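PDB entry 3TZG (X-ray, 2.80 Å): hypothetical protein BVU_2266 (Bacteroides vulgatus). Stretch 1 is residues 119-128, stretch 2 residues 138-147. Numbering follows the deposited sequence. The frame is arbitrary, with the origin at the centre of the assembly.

Stretch 1 119-128: RFLKKVQGKY
Stretch 2 138-147: EVMTVFTEAN

Gly126 has no side chain, and the Tyr128 ring lies beside the place a CB would take. An ideal CB on Gly126 would be crowded by Tyr128 CE1, at 3.4 Å. Opposite is Thr141, its CA 4.3 Å from Gly126 CA, the closest pair in the register. One water lies 2.7 Å from Thr141 OG1 and donates to Tyr128 OH at 3.3 Å.

Strands 120-128 and 138-145 run antiparallel, at 168°. Phi/psi stay near -120/125 from Lys123 to Tyr128 and from Val139 to Thr144. Lys122 pairs with Glu145, and the register continues one for one to Tyr128 with Val139.

Three pairs bond reciprocally. Lys123 N to Thr144 O is 2.9 Å and Thr144 N to Lys123 O 2.8 Å. Gln125 N to Val142 O and Val142 N to Gln125 O are both 2.9 Å. Lys127 N to Met140 O is 2.7 Å, and Met140 N to Lys127 O 2.9 Å. Between these pairs, CA-H...O contacts fill in, such as Thr141 CA to Gln125 O at 3.2 Å. At Leu121 phi/psi shift to -116/-41, and Ala146 N bonds weakly to Leu121 O, 3.4 Å.

On the Gly126 face, oppositely charged Lys122 (t, t, t, chi4 p) and Glu145 (m, m, chi3 -34°) form a salt bridge, NZ to OE2 2.9 Å. Val124 (t) packs CG1 against Phe143 (m) CE2 at 3.7 Å. Val139 (t) sets CG1 over one face of the Tyr128 ring (m), 3.7 Å from its centroid, a CH-pi contact.

On the other face, Lys123 CB lies 4.0 Å from Thr144 CB, Gln125 NE2 4.2 Å from Val142 CG1, and Lys127 CB 4.1 Å from Met140 CE. Met140 is selenomethionine (chi1 m, chi2 120° between wells, chi3 m); its CE is 3.3 Å from Lys127 O. Both lysines extend all-t, their ends leading away.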

# COMPACT_ATOMS: atom_id res chain seq x y z
N ARG A 119 -18.99 17.80 1.81
CA ARG A 119 -18.97 17.58 3.26
C ARG A 119 -17.71 16.83 3.64
O ARG A 119 -17.38 15.83 3.01
CB ARG A 119 -20.24 16.81 3.67
CG ARG A 119 -20.21 15.98 4.96
CD ARG A 119 -21.57 15.35 5.19
NE ARG A 119 -22.07 14.61 4.02
CZ ARG A 119 -22.09 13.28 3.90
NH1 ARG A 119 -21.70 12.50 4.90
NH2 ARG A 119 -22.55 12.72 2.79
N PHE A 120 -16.98 17.37 4.62
CA PHE A 120 -15.75 16.77 5.13
C PHE A 120 -16.07 15.46 5.85
O PHE A 120 -16.95 15.42 6.72
CB PHE A 120 -15.01 17.74 6.07
CG PHE A 120 -13.79 17.12 6.69
CD1 PHE A 120 -12.60 17.01 5.97
CD2 PHE A 120 -13.83 16.62 8.00
CE1 PHE A 120 -11.48 16.40 6.54
CE2 PHE A 120 -12.70 16.03 8.56
CZ PHE A 120 -11.53 15.93 7.83
N LEU A 121 -15.35 14.40 5.53
CA LEU A 121 -15.62 13.08 6.10
C LEU A 121 -14.48 12.53 6.97
O LEU A 121 -14.77 11.87 7.98
CB LEU A 121 -15.87 12.06 4.96
CG LEU A 121 -17.03 12.32 3.99
CD1 LEU A 121 -16.90 11.48 2.76
CD2 LEU A 121 -18.35 12.06 4.64
N LYS A 122 -13.21 12.72 6.53
CA LYS A 122 -12.05 12.12 7.17
C LYS A 122 -10.71 12.77 6.77
O LYS A 122 -10.52 13.16 5.61
CB LYS A 122 -12.00 10.64 6.74
CG LYS A 122 -11.26 9.70 7.64
CD LYS A 122 -11.35 8.28 7.04
CE LYS A 122 -10.38 7.27 7.64
NZ LYS A 122 -10.61 7.05 9.09
N LYS A 123 -9.78 12.84 7.73
CA LYS A 123 -8.40 13.28 7.54
C LYS A 123 -7.47 12.17 8.00
O LYS A 123 -7.67 11.62 9.08
CB LYS A 123 -8.13 14.60 8.29
CG LYS A 123 -6.89 15.33 7.82
CD LYS A 123 -6.62 16.56 8.64
CE LYS A 123 -5.42 17.31 8.08
NZ LYS A 123 -5.01 18.48 8.93
N VAL A 124 -6.51 11.79 7.16
CA VAL A 124 -5.51 10.76 7.50
C VAL A 124 -4.13 11.36 7.30
O VAL A 124 -3.87 11.99 6.27
CB VAL A 124 -5.67 9.45 6.70
CG1 VAL A 124 -4.75 8.38 7.25
CG2 VAL A 124 -7.13 8.96 6.72
N GLN A 125 -3.26 11.25 8.33
CA GLN A 125 -1.90 11.80 8.31
C GLN A 125 -0.91 10.70 8.64
O GLN A 125 -0.92 10.17 9.74
CB GLN A 125 -1.78 12.98 9.29
CG GLN A 125 -2.74 14.11 9.01
CD GLN A 125 -2.64 15.16 10.07
OE1 GLN A 125 -1.99 16.18 9.88
NE2 GLN A 125 -3.28 14.92 11.22
N GLY A 126 -0.06 10.36 7.68
CA GLY A 126 0.89 9.28 7.87
C GLY A 126 2.31 9.73 7.73
O GLY A 126 2.62 10.50 6.83
N LYS A 127 3.18 9.21 8.62
CA LYS A 127 4.61 9.46 8.67
C LYS A 127 5.35 8.15 8.48
O LYS A 127 5.14 7.24 9.27
CB LYS A 127 4.99 10.12 10.00
CG LYS A 127 6.37 10.74 10.02
CD LYS A 127 6.73 11.26 11.41
CE LYS A 127 8.13 11.82 11.42
NZ LYS A 127 8.56 12.18 12.80
N TYR A 128 6.17 8.01 7.43
CA TYR A 128 6.94 6.80 7.14
C TYR A 128 8.39 7.12 7.41
O TYR A 128 8.93 8.01 6.77
CB TYR A 128 6.70 6.33 5.69
CG TYR A 128 5.28 5.88 5.44
CD1 TYR A 128 4.24 6.81 5.34
CD2 TYR A 128 4.97 4.53 5.31
CE1 TYR A 128 2.92 6.39 5.20
CE2 TYR A 128 3.65 4.11 5.16
CZ TYR A 128 2.63 5.04 5.10
OH TYR A 128 1.34 4.64 4.91
N GLU A 138 9.28 2.41 10.91
CA GLU A 138 8.07 2.82 11.64
C GLU A 138 7.13 3.61 10.78
O GLU A 138 7.56 4.37 9.90
CB GLU A 138 8.41 3.69 12.85
CG GLU A 138 9.26 3.04 13.92
CD GLU A 138 9.73 4.02 14.97
OE1 GLU A 138 9.21 5.15 15.04
OE2 GLU A 138 10.61 3.62 15.77
N VAL A 139 5.85 3.45 11.06
CA VAL A 139 4.76 4.18 10.41
C VAL A 139 3.85 4.73 11.49
O VAL A 139 3.38 3.99 12.35
CB VAL A 139 3.95 3.35 9.37
CG1 VAL A 139 2.93 4.24 8.64
CG2 VAL A 139 4.87 2.61 8.39
N MSE A 140 3.62 6.03 11.46
CA MSE A 140 2.73 6.71 12.40
C MSE A 140 1.57 7.30 11.63
O MSE A 140 1.79 8.00 10.63
CB MSE A 140 3.46 7.79 13.19
CG MSE A 140 4.42 7.22 14.18
SE MSE A 140 6.25 7.79 13.86
CE MSE A 140 6.63 7.00 12.16
N THR A 141 0.33 6.94 12.04
CA THR A 141 -0.87 7.39 11.37
C THR A 141 -1.83 7.97 12.36
O THR A 141 -2.05 7.38 13.42
CB THR A 141 -1.55 6.27 10.59
OG1 THR A 141 -0.59 5.43 9.94
CG2 THR A 141 -2.50 6.80 9.56
N VAL A 142 -2.39 9.13 12.01
CA VAL A 142 -3.39 9.84 12.79
C VAL A 142 -4.62 9.97 11.93
O VAL A 142 -4.54 10.50 10.82
CB VAL A 142 -2.90 11.21 13.32
CG1 VAL A 142 -4.00 11.93 14.10
CG2 VAL A 142 -1.65 11.05 14.16
N PHE A 143 -5.77 9.50 12.46
CA PHE A 143 -7.08 9.55 11.80
C PHE A 143 -7.97 10.54 12.50
O PHE A 143 -8.25 10.37 13.69
CB PHE A 143 -7.74 8.16 11.80
CG PHE A 143 -6.98 7.07 11.08
CD1 PHE A 143 -5.99 6.35 11.73
CD2 PHE A 143 -7.26 6.76 9.75
CE1 PHE A 143 -5.28 5.34 11.06
CE2 PHE A 143 -6.56 5.76 9.08
CZ PHE A 143 -5.58 5.05 9.74
N THR A 144 -8.40 11.59 11.78
CA THR A 144 -9.34 12.57 12.33
C THR A 144 -10.67 12.35 11.62
O THR A 144 -10.73 12.35 10.38
CB THR A 144 -8.83 14.00 12.23
OG1 THR A 144 -7.59 14.09 12.92
CG2 THR A 144 -9.80 14.98 12.86
N GLU A 145 -11.72 12.09 12.41
CA GLU A 145 -13.07 11.86 11.90
C GLU A 145 -13.81 13.18 11.83
O GLU A 145 -13.35 14.17 12.41
CB GLU A 145 -13.80 10.83 12.78
CG GLU A 145 -13.25 9.42 12.67
CD GLU A 145 -13.48 8.71 11.34
OE1 GLU A 145 -14.53 8.94 10.71
OE2 GLU A 145 -12.62 7.87 10.96
N ALA A 146 -14.93 13.22 11.07
CA ALA A 146 -15.77 14.41 10.84
C ALA A 146 -16.16 15.14 12.16
O ALA A 146 -16.14 16.38 12.19
CB ALA A 146 -17.03 14.00 10.09
N ASN A 147 -16.43 14.37 13.24
CA ASN A 147 -16.80 14.89 14.57
C ASN A 147 -15.57 15.39 15.39
O ASN A 147 -15.75 15.80 16.55
CB ASN A 147 -17.56 13.84 15.38
CG ASN A 147 -16.89 12.51 15.51
OD1 ASN A 147 -16.45 11.90 14.53
ND2 ASN A 147 -16.94 11.96 16.70
O HOH W 1 -0.85 5.37 7.26